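Local coordinates for acyl-coenzyme A oxidase acox-1.1 (Caenorhabditis elegans, PDB 5K3H), which catalyses the FAD-dependent desaturation of acyl-CoA thioesters to (2E)-enoyl-CoA, passing electrons to oxygen as the first step of peroxisomal beta-oxidation, at residues Q341-Q355 and L604-W618. Numbering follows the deposited sequence.
Sequences QHRLFPFIARAYAFQ and LQKIRPNAVSLLDSW
F345 of helix 338-367 is a knob in a hole formed by L604, I607, R608 and A611 of helix 590-616, and shows how one aromatic ring can key two crossing helices together. I607 CG2 lies over one face of the F345 ring, F345 CE1 reaches A611 CB at 3.5 Å, and L604 O lies at the ring's edge. L604 returns the fit, entering between Q341, H342, F345 and P346, its CD2 3.9 Å from F345 CB. Further along, I348 sends CD1 to L615 CD1 at 3.8 Å, the two side chains crossing nearly at right angles. The reciprocal knobs-into-holes pair of F345 and L604, with the segment axes at 73°, joins the C-alpha1 helical domain to the C-terminal helical domain of the acyl-CoA oxidase fold. Beyond it, Y352 OH donates to L614 O (2.6 Å) in the carbonyl plane, on a lone pair. W618 turns its indole edge to the Y352 face in an offset edge-to-face pair, planes 81° apart, with NE1 3.4 Å from Y352 CE1. Toward R608 the contact turns polar and partly open to solvent, although Q341 itself stays buried. Q341, in the FAD-binding run that includes H342 and R343, extends its chain beyond CG (chi2 -177°), bringing NE2 to 3.6 Å from R608 CG. A water accepts from R608 NH1 at 2.8 Å and only weakly from Q341 NE2; the amide also bonds to L335 O, while E336 and E19 form salt bridges with the R608 guanidinium.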
loop_
_atom_site.group_PDB
_atom_site.type_symbol
_atom_site.label_atom_id
_atom_site.label_comp_id
_atom_site.label_asym_id
_atom_site.label_seq_id
_atom_site.Cartn_x
_atom_site.Cartn_y
_atom_site.Cartn_z
ATOM N N GLN B 341 7.888 -12.382 -13.302
ATOM C CA GLN B 341 7.043 -13.545 -13.093
ATOM C C GLN B 341 6.904 -13.856 -11.604
ATOM O O GLN B 341 5.805 -14.173 -11.129
ATOM C CB GLN B 341 7.636 -14.735 -13.848
ATOM C CG GLN B 341 7.769 -14.481 -15.350
ATOM C CD GLN B 341 8.301 -15.684 -16.119
ATOM O OE1 GLN B 341 8.554 -16.747 -15.536
ATOM N NE2 GLN B 341 8.446 -15.534 -17.432
ATOM N N HIS B 342 8.007 -13.732 -10.851
ATOM C CA HIS B 342 7.985 -14.036 -9.430
ATOM C C HIS B 342 7.065 -13.095 -8.668
ATOM O O HIS B 342 6.510 -13.476 -7.625
ATOM C CB HIS B 342 9.411 -13.984 -8.871
ATOM C CG HIS B 342 9.526 -14.379 -7.425
ATOM N ND1 HIS B 342 9.811 -13.473 -6.422
ATOM C CD2 HIS B 342 9.404 -15.583 -6.815
ATOM C CE1 HIS B 342 9.864 -14.103 -5.259
ATOM N NE2 HIS B 342 9.614 -15.383 -5.468
ATOM N N ARG B 343 6.897 -11.867 -9.145
ATOM C CA ARG B 343 6.065 -10.914 -8.423
ATOM C C ARG B 343 4.623 -10.879 -8.931
ATOM O O ARG B 343 3.806 -10.131 -8.379
ATOM C CB ARG B 343 6.701 -9.514 -8.493
ATOM C CG ARG B 343 6.359 -8.740 -9.753
ATOM C CD ARG B 343 7.303 -7.579 -9.972
ATOM N NE ARG B 343 7.448 -6.781 -8.776
ATOM C CZ ARG B 343 8.124 -5.634 -8.717
ATOM N NH1 ARG B 343 8.719 -5.154 -9.809
ATOM N NH2 ARG B 343 8.207 -4.972 -7.558
ATOM N N LEU B 344 4.279 -11.688 -9.936
ATOM C CA LEU B 344 2.923 -11.769 -10.462
ATOM C C LEU B 344 2.309 -13.151 -10.300
ATOM O O LEU B 344 1.201 -13.267 -9.759
ATOM C CB LEU B 344 2.908 -11.383 -11.963
ATOM C CG LEU B 344 3.209 -9.958 -12.473
ATOM C CD1 LEU B 344 3.248 -10.002 -13.963
ATOM C CD2 LEU B 344 2.183 -8.901 -11.999
ATOM N N PHE B 345 2.984 -14.213 -10.783
ATOM C CA PHE B 345 2.340 -15.519 -10.935
ATOM C C PHE B 345 1.958 -16.142 -9.594
ATOM O O PHE B 345 0.923 -16.813 -9.518
ATOM C CB PHE B 345 3.209 -16.503 -11.721
ATOM C CG PHE B 345 3.525 -16.071 -13.133
ATOM C CD1 PHE B 345 2.852 -15.011 -13.730
ATOM C CD2 PHE B 345 4.573 -16.679 -13.835
ATOM C CE1 PHE B 345 3.184 -14.599 -15.010
ATOM C CE2 PHE B 345 4.904 -16.278 -15.096
ATOM C CZ PHE B 345 4.212 -15.236 -15.693
ATOM N N PRO B 346 2.743 -15.990 -8.521
ATOM C CA PRO B 346 2.287 -16.546 -7.247
ATOM C C PRO B 346 0.986 -15.939 -6.759
ATOM O O PRO B 346 0.287 -16.575 -5.964
ATOM C CB PRO B 346 3.460 -16.254 -6.295
ATOM C CG PRO B 346 4.665 -16.165 -7.170
ATOM C CD PRO B 346 4.131 -15.482 -8.406
ATOM N N PHE B 347 0.649 -14.729 -7.191
ATOM C CA PHE B 347 -0.584 -14.067 -6.793
ATOM C C PHE B 347 -1.742 -14.408 -7.711
ATOM O O PHE B 347 -2.903 -14.293 -7.297
ATOM C CB PHE B 347 -0.355 -12.562 -6.747
ATOM C CG PHE B 347 0.721 -12.179 -5.774
ATOM C CD1 PHE B 347 0.488 -12.218 -4.410
ATOM C CD2 PHE B 347 1.997 -11.849 -6.222
ATOM C CE1 PHE B 347 1.492 -11.904 -3.524
ATOM C CE2 PHE B 347 3.014 -11.526 -5.320
ATOM C CZ PHE B 347 2.757 -11.554 -3.982
ATOM N N ILE B 348 -1.461 -14.843 -8.935
ATOM C CA ILE B 348 -2.518 -15.484 -9.704
ATOM C C ILE B 348 -2.985 -16.722 -8.962
ATOM O O ILE B 348 -4.190 -16.929 -8.762
ATOM C CB ILE B 348 -2.039 -15.831 -11.124
ATOM C CG1 ILE B 348 -1.493 -14.570 -11.808
ATOM C CG2 ILE B 348 -3.203 -16.481 -11.893
ATOM C CD1 ILE B 348 -0.896 -14.779 -13.221
ATOM N N ALA B 349 -2.026 -17.509 -8.459
ATOM C CA ALA B 349 -2.345 -18.707 -7.688
ATOM C C ALA B 349 -3.202 -18.368 -6.486
ATOM O O ALA B 349 -4.218 -19.021 -6.249
ATOM C CB ALA B 349 -1.054 -19.409 -7.240
ATOM N N ARG B 350 -2.821 -17.333 -5.727
ATOM C CA ARG B 350 -3.599 -16.926 -4.552
ATOM C C ARG B 350 -5.017 -16.510 -4.926
ATOM O O ARG B 350 -5.940 -16.699 -4.128
ATOM C CB ARG B 350 -2.920 -15.770 -3.803
ATOM C CG ARG B 350 -1.687 -16.123 -3.051
ATOM C CD ARG B 350 -1.072 -14.931 -2.285
ATOM N NE ARG B 350 0.028 -15.431 -1.470
ATOM C CZ ARG B 350 0.798 -14.720 -0.644
ATOM N NH1 ARG B 350 0.624 -13.407 -0.484
ATOM N NH2 ARG B 350 1.768 -15.350 0.020
ATOM N N ALA B 351 -5.210 -15.845 -6.076
ATOM C CA ALA B 351 -6.570 -15.412 -6.433
ATOM C C ALA B 351 -7.496 -16.611 -6.643
ATOM O O ALA B 351 -8.598 -16.655 -6.086
ATOM C CB ALA B 351 -6.561 -14.520 -7.679
ATOM N N TYR B 352 -7.037 -17.616 -7.399
ATOM C CA TYR B 352 -7.771 -18.872 -7.528
ATOM C C TYR B 352 -7.897 -19.563 -6.177
ATOM O O TYR B 352 -8.963 -20.094 -5.836
ATOM C CB TYR B 352 -7.074 -19.803 -8.530
ATOM C CG TYR B 352 -7.409 -19.527 -9.992
ATOM C CD1 TYR B 352 -6.721 -18.546 -10.709
ATOM C CD2 TYR B 352 -8.396 -20.252 -10.656
ATOM C CE1 TYR B 352 -7.019 -18.287 -12.039
ATOM C CE2 TYR B 352 -8.683 -20.009 -11.968
ATOM C CZ TYR B 352 -7.999 -19.020 -12.669
ATOM O OH TYR B 352 -8.289 -18.755 -13.999
ATOM N N ALA B 353 -6.825 -19.562 -5.385
ATOM C CA ALA B 353 -6.887 -20.211 -4.078
ATOM C C ALA B 353 -7.949 -19.574 -3.196
ATOM O O ALA B 353 -8.672 -20.278 -2.487
ATOM C CB ALA B 353 -5.522 -20.161 -3.386
ATOM N N PHE B 354 -8.063 -18.245 -3.223
ATOM C CA PHE B 354 -9.075 -17.582 -2.405
ATOM C C PHE B 354 -10.475 -17.881 -2.916
ATOM O O PHE B 354 -11.387 -18.122 -2.128
ATOM C CB PHE B 354 -8.844 -16.071 -2.393
ATOM C CG PHE B 354 -7.534 -15.648 -1.793
ATOM C CD1 PHE B 354 -6.810 -16.500 -0.965
ATOM C CD2 PHE B 354 -6.994 -14.406 -2.102
ATOM C CE1 PHE B 354 -5.582 -16.099 -0.435
ATOM C CE2 PHE B 354 -5.781 -14.011 -1.571
ATOM C CZ PHE B 354 -5.081 -14.852 -0.730
ATOM N N GLN B 355 -10.667 -17.872 -4.238
ATOM C CA GLN B 355 -11.976 -18.164 -4.810
ATOM C C GLN B 355 -12.430 -19.564 -4.430
ATOM O O GLN B 355 -13.598 -19.788 -4.118
ATOM C CB GLN B 355 -11.916 -18.000 -6.339
ATOM C CG GLN B 355 -13.250 -18.210 -7.073
ATOM C CD GLN B 355 -14.209 -17.003 -6.927
ATOM O OE1 GLN B 355 -13.978 -16.100 -6.106
ATOM N NE2 GLN B 355 -15.277 -16.987 -7.733
ATOM N N LEU B 604 7.155 -21.182 -12.290
ATOM C CA LEU B 604 7.024 -19.873 -12.919
ATOM C C LEU B 604 7.040 -20.005 -14.446
ATOM O O LEU B 604 6.107 -19.569 -15.134
ATOM C CB LEU B 604 8.160 -18.960 -12.460
ATOM C CG LEU B 604 8.132 -18.476 -11.002
ATOM C CD1 LEU B 604 9.368 -17.594 -10.670
ATOM C CD2 LEU B 604 6.779 -17.769 -10.673
ATOM N N GLN B 605 8.074 -20.660 -14.981
ATOM C CA GLN B 605 8.186 -20.890 -16.417
ATOM C C GLN B 605 7.014 -21.722 -16.951
ATOM O O GLN B 605 6.531 -21.496 -18.071
ATOM C CB GLN B 605 9.533 -21.586 -16.677
ATOM C CG GLN B 605 9.651 -22.444 -17.959
ATOM C CD GLN B 605 9.153 -23.896 -17.757
ATOM O OE1 GLN B 605 9.270 -24.458 -16.656
ATOM N NE2 GLN B 605 8.608 -24.508 -18.834
ATOM N N LYS B 606 6.545 -22.693 -16.161
ATOM C CA LYS B 606 5.443 -23.548 -16.590
ATOM C C LYS B 606 4.139 -22.764 -16.664
ATOM O O LYS B 606 3.299 -23.009 -17.549
ATOM C CB LYS B 606 5.327 -24.744 -15.633
ATOM C CG LYS B 606 4.366 -25.816 -16.109
ATOM C CD LYS B 606 5.130 -26.804 -16.991
ATOM C CE LYS B 606 4.224 -27.608 -17.873
ATOM N NZ LYS B 606 2.964 -27.935 -17.182
ATOM N N ILE B 607 3.950 -21.813 -15.743
ATOM C CA ILE B 607 2.715 -21.042 -15.695
ATOM C C ILE B 607 2.673 -20.016 -16.830
ATOM O O ILE B 607 1.595 -19.731 -17.381
ATOM C CB ILE B 607 2.606 -20.361 -14.318
ATOM C CG1 ILE B 607 2.329 -21.387 -13.206
ATOM C CG2 ILE B 607 1.530 -19.283 -14.330
ATOM C CD1 ILE B 607 1.026 -22.088 -13.340
ATOM N N ARG B 608 3.840 -19.511 -17.254
ATOM C CA ARG B 608 3.892 -18.356 -18.152
ATOM C C ARG B 608 2.994 -18.465 -19.388
ATOM O O ARG B 608 2.149 -17.572 -19.577
ATOM C CB ARG B 608 5.355 -18.095 -18.538
ATOM C CG ARG B 608 5.607 -16.808 -19.310
ATOM C CD ARG B 608 5.546 -17.062 -20.785
ATOM N NE ARG B 608 5.736 -15.881 -21.626
ATOM C CZ ARG B 608 6.940 -15.395 -21.961
ATOM N NH1 ARG B 608 8.048 -15.956 -21.479
ATOM N NH2 ARG B 608 7.044 -14.344 -22.771
ATOM N N PRO B 609 3.072 -19.514 -20.227
ATOM C CA PRO B 609 2.209 -19.550 -21.427
ATOM C C PRO B 609 0.729 -19.491 -21.106
ATOM O O PRO B 609 -0.075 -19.124 -21.973
ATOM C CB PRO B 609 2.554 -20.892 -22.087
ATOM C CG PRO B 609 3.732 -21.404 -21.409
ATOM C CD PRO B 609 3.890 -20.732 -20.094
ATOM N N ASN B 610 0.342 -19.850 -19.892
ATOM C CA ASN B 610 -1.049 -19.851 -19.495
ATOM C C ASN B 610 -1.401 -18.649 -18.644
ATOM O O ASN B 610 -2.566 -18.514 -18.245
ATOM C CB ASN B 610 -1.384 -21.135 -18.724
ATOM C CG ASN B 610 -1.793 -22.264 -19.633
ATOM O OD1 ASN B 610 -2.413 -22.040 -20.692
ATOM N ND2 ASN B 610 -1.452 -23.485 -19.243
ATOM N N ALA B 611 -0.420 -17.797 -18.326
ATOM C CA ALA B 611 -0.641 -16.770 -17.302
ATOM C C ALA B 611 -1.707 -15.761 -17.739
ATOM O O ALA B 611 -2.622 -15.447 -16.969
ATOM C CB ALA B 611 0.673 -16.075 -16.938
ATOM N N VAL B 612 -1.578 -15.206 -18.953
ATOM C CA VAL B 612 -2.586 -14.264 -19.450
ATOM C C VAL B 612 -3.949 -14.952 -19.583
ATOM O O VAL B 612 -4.988 -14.362 -19.258
ATOM C CB VAL B 612 -2.126 -13.619 -20.780
ATOM C CG1 VAL B 612 -3.260 -12.842 -21.430
ATOM C CG2 VAL B 612 -0.941 -12.672 -20.536
ATOM N N SER B 613 -3.970 -16.221 -20.014
ATOM C CA SER B 613 -5.250 -16.903 -20.187
ATOM C C SER B 613 -5.907 -17.199 -18.844
ATOM O O SER B 613 -7.132 -17.076 -18.706
ATOM C CB SER B 613 -5.059 -18.172 -21.004
ATOM O OG SER B 613 -4.558 -17.846 -22.300
ATOM N N LEU B 614 -5.109 -17.533 -17.828
ATOM C CA LEU B 614 -5.646 -17.742 -16.483
ATOM C C LEU B 614 -6.338 -16.503 -15.941
ATOM O O LEU B 614 -7.314 -16.618 -15.189
ATOM C CB LEU B 614 -4.528 -18.154 -15.513
ATOM C CG LEU B 614 -4.000 -19.582 -15.653
ATOM C CD1 LEU B 614 -2.686 -19.702 -14.948
ATOM C CD2 LEU B 614 -5.029 -20.606 -15.110
ATOM N N LEU B 615 -5.867 -15.319 -16.320
ATOM C CA LEU B 615 -6.509 -14.094 -15.880
ATOM C C LEU B 615 -7.652 -13.686 -16.801
ATOM O O LEU B 615 -8.659 -13.168 -16.315
ATOM C CB LEU B 615 -5.472 -12.980 -15.787
ATOM C CG LEU B 615 -4.413 -13.239 -14.709
ATOM C CD1 LEU B 615 -3.198 -12.370 -14.985
ATOM C CD2 LEU B 615 -4.976 -12.997 -13.295
ATOM N N ASP B 616 -7.522 -13.917 -18.117
ATOM C CA ASP B 616 -8.652 -13.712 -19.020
ATOM C C ASP B 616 -9.866 -14.538 -18.617
ATOM O O ASP B 616 -10.994 -14.155 -18.919
ATOM C CB ASP B 616 -8.314 -14.089 -20.460
ATOM C CG ASP B 616 -7.444 -13.083 -21.150
ATOM O OD1 ASP B 616 -7.449 -11.884 -20.768
ATOM O OD2 ASP B 616 -6.791 -13.497 -22.147
ATOM N N SER B 617 -9.651 -15.704 -18.006
ATOM C CA SER B 617 -10.764 -16.581 -17.662
ATOM C C SER B 617 -11.707 -15.958 -16.648
ATOM O O SER B 617 -12.824 -16.459 -16.481
ATOM C CB SER B 617 -10.247 -17.924 -17.158
ATOM O OG SER B 617 -9.546 -18.616 -18.191
ATOM N N TRP B 618 -11.281 -14.919 -15.925
ATOM C CA TRP B 618 -12.216 -14.221 -15.048
ATOM C C TRP B 618 -13.190 -13.338 -15.825
ATOM O O TRP B 618 -14.176 -12.867 -15.243
ATOM C CB TRP B 618 -11.438 -13.398 -14.039
ATOM C CG TRP B 618 -10.725 -14.257 -13.102
ATOM C CD1 TRP B 618 -9.642 -15.031 -13.374
ATOM C CD2 TRP B 618 -11.023 -14.444 -11.726
ATOM N NE1 TRP B 618 -9.246 -15.705 -12.247
ATOM C CE2 TRP B 618 -10.081 -15.355 -11.216
ATOM C CE3 TRP B 618 -11.987 -13.923 -10.866
ATOM C CZ2 TRP B 618 -10.072 -15.754 -9.884
ATOM C CZ3 TRP B 618 -11.978 -14.326 -9.532
ATOM C CH2 TRP B 618 -11.022 -15.231 -9.061
HETATM O O HOH W 1 9.049 -17.926 -19.826
#